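Local coordinates for protein Alpha/beta hydrolase (Streptomyces albidoflavus, PDB 6KSU) that probably cyclises non-ribosomal peptides by macrolactamization, as a stand-alone cyclase related to penicillin-binding proteins and beta-lactamases, joining chain ends of opposite chirality, at residues A[90-95]-A[196-201]; A[148-153]-A[191-196]. One frame throughout, in Å; residues are numbered along the deposited sequence.

Contact 1: residues A[90-95]-A[196-201]; sequences AELVMQ and TAMDSC
Leu92 reaches from helix 85-98 onto the backbone of helix 194-206, and the apolar part of the contact is built around its two methyls. With CG anti to the backbone N (chi1 -177°), the branch extends across the gap: CD2 lies 3.5 Å from Met198 N, while CD1 sits 3.7 Å from Cys201 CB, one helical turn further on. Met198 answers by folding back. Its chain bends at chi2 and chi3, which brings CE to 3.9 Å from Leu92 CD2. Ala197 adds its methyl, with CB 4.2 Å from Leu92 CD2.

The polar part is a single hydrogen bond. Gln95, extended beyond CG, gives NE2 to Cys201 O at 2.7 Å, in a fairly straight bond. The acceptor lies almost exactly in the amide plane of Gln95, but seen from Cys201 the donor is tilted 33° from the carbonyl plane. Gln95 OE1 rests 3.3 Å from Cys201 CB. The same NE2 also makes a weak bond to Leu283 O, so both its partners are main-chain carbonyls. The accepting carbonyl belongs to a part of helix 194-206 where the turn widens to pi type, at residues 199-201.

The short segment axes cross at 75° and come no closer than 10.3 Å, a spacing bridged by the Leu92 side chain. This is helix packing within the helical part of the beta-lactamase-like domain: Ile186 of helix 176-189 touches both Leu92 and Ala197, Ala90 and Val93 meet Leu132 of helix 128-132, and Met94 meets Ala291 and Met292 of helix 286-293.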
loop_
_atom_site.group_PDB
_atom_site.type_symbol
_atom_site.label_atom_id
_atom_site.label_comp_id
_atom_site.label_asym_id
_atom_site.label_seq_id
_atom_site.Cartn_x
_atom_site.Cartn_y
_atom_site.Cartn_z
ATOM N N ALA A 90 -0.563 10.395 3.605
ATOM C CA ALA A 90 -0.247 10.440 5.027
ATOM C C ALA A 90 0.672 11.604 5.324
ATOM O O ALA A 90 0.491 12.316 6.321
ATOM C CB ALA A 90 0.408 9.143 5.480
ATOM N N GLU A 91 1.662 11.815 4.458
ATOM C CA GLU A 91 2.574 12.924 4.643
ATOM C C GLU A 91 1.830 14.255 4.573
ATOM O O GLU A 91 2.087 15.168 5.366
ATOM C CB GLU A 91 3.677 12.824 3.598
ATOM C CG GLU A 91 4.827 11.853 3.986
ATOM C CD GLU A 91 6.071 12.094 3.109
ATOM O OE1 GLU A 91 5.889 12.575 1.976
ATOM O OE2 GLU A 91 7.213 11.842 3.547
ATOM N N LEU A 92 0.888 14.362 3.642
ATOM C CA LEU A 92 0.070 15.552 3.517
ATOM C C LEU A 92 -0.765 15.768 4.774
ATOM O O LEU A 92 -0.803 16.875 5.328
ATOM C CB LEU A 92 -0.810 15.407 2.284
ATOM C CG LEU A 92 -1.690 16.597 1.951
ATOM C CD1 LEU A 92 -0.834 17.841 1.909
ATOM C CD2 LEU A 92 -2.379 16.354 0.611
ATOM N N VAL A 93 -1.422 14.704 5.255
ATOM C CA VAL A 93 -2.238 14.806 6.464
ATOM C C VAL A 93 -1.378 15.233 7.649
ATOM O O VAL A 93 -1.779 16.079 8.465
ATOM C CB VAL A 93 -2.959 13.460 6.741
ATOM C CG1 VAL A 93 -3.602 13.471 8.107
ATOM C CG2 VAL A 93 -3.989 13.170 5.693
ATOM N N MET A 94 -0.178 14.653 7.760
ATOM C CA MET A 94 0.673 14.987 8.894
ATOM C C MET A 94 1.124 16.445 8.859
ATOM O O MET A 94 1.350 17.032 9.921
ATOM C CB MET A 94 1.885 14.060 8.950
ATOM C CG MET A 94 1.566 12.625 9.310
ATOM S SD MET A 94 0.561 12.401 10.819
ATOM C CE MET A 94 1.845 12.458 12.050
ATOM N N GLN A 95 1.278 17.042 7.664
ATOM C CA GLN A 95 1.595 18.470 7.592
ATOM C C GLN A 95 0.536 19.312 8.288
ATOM O O GLN A 95 0.865 20.255 9.023
ATOM C CB GLN A 95 1.706 18.927 6.145
ATOM C CG GLN A 95 3.049 18.817 5.517
ATOM C CD GLN A 95 3.009 19.393 4.124
ATOM O OE1 GLN A 95 1.930 19.665 3.596
ATOM N NE2 GLN A 95 4.175 19.618 3.531
ATOM N N THR A 196 -5.192 19.693 -5.362
ATOM C CA THR A 196 -4.582 21.003 -5.184
ATOM C C THR A 196 -3.699 21.020 -3.946
ATOM O O THR A 196 -2.576 21.532 -3.980
ATOM C CB THR A 196 -5.667 22.078 -5.097
ATOM O OG1 THR A 196 -6.471 22.039 -6.281
ATOM C CG2 THR A 196 -5.060 23.463 -4.941
ATOM N N ALA A 197 -4.179 20.437 -2.851
ATOM C CA ALA A 197 -3.416 20.439 -1.611
ATOM C C ALA A 197 -2.180 19.555 -1.723
ATOM O O ALA A 197 -1.092 19.943 -1.274
ATOM C CB ALA A 197 -4.313 19.981 -0.458
ATOM N N MET A 198 -2.325 18.357 -2.311
ATOM C CA MET A 198 -1.164 17.504 -2.545
ATOM C C MET A 198 -0.098 18.243 -3.354
ATOM O O MET A 198 1.092 18.232 -3.011
ATOM C CB MET A 198 -1.610 16.219 -3.258
ATOM C CG MET A 198 -0.517 15.236 -3.591
ATOM S SD MET A 198 0.443 14.670 -2.166
ATOM C CE MET A 198 -0.648 13.493 -1.376
ATOM N N ASP A 199 -0.514 18.905 -4.431
ATOM C CA ASP A 199 0.435 19.666 -5.241
ATOM C C ASP A 199 1.077 20.788 -4.421
ATOM O O ASP A 199 2.284 20.773 -4.155
ATOM C CB ASP A 199 -0.277 20.211 -6.487
ATOM C CG ASP A 199 0.682 20.893 -7.482
ATOM O OD1 ASP A 199 1.910 20.937 -7.238
ATOM O OD2 ASP A 199 0.197 21.386 -8.517
ATOM N N SER A 200 0.269 21.739 -3.956
ATOM C CA SER A 200 0.817 22.963 -3.372
ATOM C C SER A 200 1.459 22.747 -2.003
ATOM O O SER A 200 2.340 23.516 -1.616
ATOM C CB SER A 200 -0.282 24.011 -3.263
ATOM O OG SER A 200 -1.321 23.530 -2.438
ATOM N N CYS A 201 1.036 21.752 -1.232
ATOM C CA CYS A 201 1.595 21.634 0.112
ATOM C C CYS A 201 2.757 20.659 0.218
ATOM O O CYS A 201 3.499 20.717 1.203
ATOM C CB CYS A 201 0.514 21.227 1.122
ATOM S SG CYS A 201 -0.880 22.410 1.229
#

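Contact 2: residues A[148-153]-A[191-196]; sequences RGPSYR and GMDWWT
Pro150 and Asp193 meet where a loop crosses the start of helix 194-206, and the key motif is the N-cap of that helix, supplied by Asp193. Pro150 CB packs over a face of the Asp193 carboxylate, 3.8 Å from CG. The proline carbonyl oxygen sits between Asp193 CB and Trp195: Pro150 O is 3.3 Å from Trp195 CZ3, at the edge of the indole and near its plane. Tyr152 completes the first shell, with the edge of its ring set against Trp194 CB, 4.2 Å from CE2.

No direct hydrogen bond joins the segments; a water does so instead. It donates to Pro150 O and accepts from Trp194 N at 2.6 Å, linking the loop to the first turn of the helix.

Further out, separate bonds hold the parts in place. Trp194 packs CE3 over one face of the Trp195 indole, offset toward the rim, and the indole nitrogens bond to Thr89 OG1 from Trp194 and to His214 O from Trp195. Tyr152 OH is tied to Ser250 O and Ala253 N, beside helix 252-255. On the loop, Ser151 OG accepts from Arg153 N at 3.1 Å, an ST turn at the start of helix 153-160, and Glu187 binds Ser151 OG, Tyr152 N and Arg153.

Asp193 keeps CG between its backbone N and carbonyl carbon (chi1 68°), which turns the carboxylate back over the helix start. There, on the face away from Pro150, OD1 takes Thr196 N at 2.8 Å, from above the carboxylate plane, while OD2 receives Thr196 OG1 at 2.7 Å on its syn side but tilted out of that plane.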
loop_
_atom_site.group_PDB
_atom_site.type_symbol
_atom_site.label_atom_id
_atom_site.label_comp_id
_atom_site.label_asym_id
_atom_site.label_seq_id
_atom_site.Cartn_x
_atom_site.Cartn_y
_atom_site.Cartn_z
ATOM N N ARG A 148 -17.430 12.914 -9.777
ATOM C CA ARG A 148 -16.951 13.492 -11.028
ATOM C C ARG A 148 -16.005 14.669 -10.848
ATOM O O ARG A 148 -15.057 14.801 -11.622
ATOM C CB ARG A 148 -18.139 13.916 -11.893
ATOM C CG ARG A 148 -18.373 12.986 -13.071
ATOM C CD ARG A 148 -19.770 13.137 -13.636
ATOM N NE ARG A 148 -20.155 11.973 -14.428
ATOM C CZ ARG A 148 -20.940 10.996 -13.989
ATOM N NH1 ARG A 148 -21.430 11.039 -12.755
ATOM N NH2 ARG A 148 -21.234 9.974 -14.784
ATOM N N GLY A 149 -16.234 15.530 -9.866
ATOM C CA GLY A 149 -15.380 16.681 -9.673
ATOM C C GLY A 149 -14.206 16.359 -8.774
ATOM O O GLY A 149 -13.979 15.197 -8.419
ATOM N N PRO A 150 -13.426 17.383 -8.395
ATOM C CA PRO A 150 -12.324 17.170 -7.439
ATOM C C PRO A 150 -12.741 17.075 -5.976
ATOM O O PRO A 150 -11.886 16.756 -5.142
ATOM C CB PRO A 150 -11.424 18.402 -7.655
ATOM C CG PRO A 150 -12.354 19.456 -8.154
ATOM C CD PRO A 150 -13.376 18.724 -9.006
ATOM N N SER A 151 -13.991 17.350 -5.617
ATOM C CA SER A 151 -14.384 17.271 -4.211
ATOM C C SER A 151 -14.694 15.839 -3.792
ATOM O O SER A 151 -15.333 15.084 -4.526
ATOM C CB SER A 151 -15.611 18.134 -3.919
ATOM O OG SER A 151 -15.950 18.029 -2.541
ATOM N N TYR A 152 -14.264 15.486 -2.588
ATOM C CA TYR A 152 -14.598 14.212 -1.966
ATOM C C TYR A 152 -15.811 14.304 -1.034
ATOM O O TYR A 152 -16.045 13.371 -0.257
ATOM C CB TYR A 152 -13.397 13.687 -1.173
ATOM C CG TYR A 152 -12.451 12.741 -1.908
ATOM C CD1 TYR A 152 -12.866 11.483 -2.308
ATOM C CD2 TYR A 152 -11.128 13.103 -2.158
ATOM C CE1 TYR A 152 -12.003 10.613 -2.958
ATOM C CE2 TYR A 152 -10.257 12.244 -2.795
ATOM C CZ TYR A 152 -10.702 10.985 -3.194
ATOM O OH TYR A 152 -9.859 10.101 -3.843
ATOM N N ARG A 153 -16.591 15.390 -1.094
ATOM C CA ARG A 153 -17.641 15.607 -0.091
ATOM C C ARG A 153 -18.786 14.610 -0.240
ATOM O O ARG A 153 -19.148 13.925 0.723
ATOM C CB ARG A 153 -18.166 17.042 -0.162
ATOM C CG ARG A 153 -17.664 17.918 0.972
ATOM C CD ARG A 153 -18.194 19.341 0.888
ATOM N NE ARG A 153 -17.294 20.236 0.157
ATOM C CZ ARG A 153 -16.151 20.724 0.641
ATOM N NH1 ARG A 153 -15.749 20.394 1.866
ATOM N NH2 ARG A 153 -15.399 21.532 -0.104
ATOM N N GLY A 191 -8.785 24.375 2.635
ATOM C CA GLY A 191 -10.004 24.591 1.890
ATOM C C GLY A 191 -9.818 24.148 0.458
ATOM O O GLY A 191 -10.552 24.583 -0.431
ATOM N N MET A 192 -8.834 23.289 0.211
ATOM C CA MET A 192 -8.542 22.845 -1.144
ATOM C C MET A 192 -8.832 21.363 -1.322
ATOM O O MET A 192 -8.701 20.564 -0.389
ATOM C CB MET A 192 -7.083 23.101 -1.528
ATOM C CG MET A 192 -6.503 24.366 -1.005
ATOM S SD MET A 192 -4.720 24.211 -1.089
ATOM C CE MET A 192 -4.346 23.788 0.597
ATOM N N ASP A 193 -9.192 21.001 -2.552
ATOM C CA ASP A 193 -9.349 19.599 -2.904
ATOM C C ASP A 193 -8.021 18.851 -2.746
ATOM O O ASP A 193 -6.937 19.452 -2.675
ATOM C CB ASP A 193 -9.876 19.474 -4.328
ATOM C CG ASP A 193 -8.859 19.922 -5.368
ATOM O OD1 ASP A 193 -7.939 19.132 -5.679
ATOM O OD2 ASP A 193 -8.976 21.059 -5.883
ATOM N N TRP A 194 -8.116 17.518 -2.692
ATOM C CA TRP A 194 -6.932 16.704 -2.419
ATOM C C TRP A 194 -5.823 16.940 -3.444
ATOM O O TRP A 194 -4.650 17.029 -3.075
ATOM C CB TRP A 194 -7.294 15.210 -2.371
ATOM C CG TRP A 194 -6.077 14.333 -2.312
ATOM C CD1 TRP A 194 -5.377 13.985 -1.196
ATOM C CD2 TRP A 194 -5.401 13.703 -3.423
ATOM N NE1 TRP A 194 -4.309 13.165 -1.535
ATOM C CE2 TRP A 194 -4.307 12.979 -2.893
ATOM C CE3 TRP A 194 -5.632 13.667 -4.806
ATOM C CZ2 TRP A 194 -3.434 12.254 -3.692
ATOM C CZ3 TRP A 194 -4.764 12.951 -5.605
ATOM C CH2 TRP A 194 -3.680 12.238 -5.046
ATOM N N TRP A 195 -6.169 17.023 -4.734
ATOM C CA TRP A 195 -5.157 17.285 -5.764
ATOM C C TRP A 195 -4.430 18.603 -5.508
ATOM O O TRP A 195 -3.191 18.649 -5.458
ATOM C CB TRP A 195 -5.796 17.322 -7.153
ATOM C CG TRP A 195 -6.276 16.013 -7.696
ATOM C CD1 TRP A 195 -5.648 15.234 -8.623
ATOM C CD2 TRP A 195 -7.515 15.353 -7.391
ATOM N NE1 TRP A 195 -6.404 14.119 -8.895
ATOM C CE2 TRP A 195 -7.554 14.166 -8.153
ATOM C CE3 TRP A 195 -8.585 15.641 -6.538
ATOM C CZ2 TRP A 195 -8.625 13.280 -8.102
ATOM C CZ3 TRP A 195 -9.652 14.750 -6.481
ATOM C CH2 TRP A 195 -9.659 13.581 -7.257
ATOM N N THR A 196 -5.192 19.693 -5.362
ATOM C CA THR A 196 -4.582 21.003 -5.184
ATOM C C THR A 196 -3.699 21.020 -3.946
ATOM O O THR A 196 -2.576 21.532 -3.980
ATOM C CB THR A 196 -5.667 22.078 -5.097
ATOM O OG1 THR A 196 -6.471 22.039 -6.281
ATOM C CG2 THR A 196 -5.060 23.463 -4.941
HETATM O O HOH W 1 -10.548 16.720 -2.523
#

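How the contacts relate
Both contacts use helix 194-206 and share Thr196, but contact 2 holds its beginning against a loop, whereas contact 1 packs the next turns against another helix. Their centres are 12 Å apart, and contact 2 is nested within the chain loop that contact 1 closes. Each is largely buried, although more of the touching residues are buried in contact 1 (four of five) than in contact 2 (three of five). Methyl packing and one direct amide bond characterise the former; aromatic edges and a bridging water the latter, beside an aspartate that caps its own helix. Met192 joins them through packing, its CE 3.8 Å from Cys201 SG, and Leu92 CD2 approaches Trp194 CD1 at 4.2 Å.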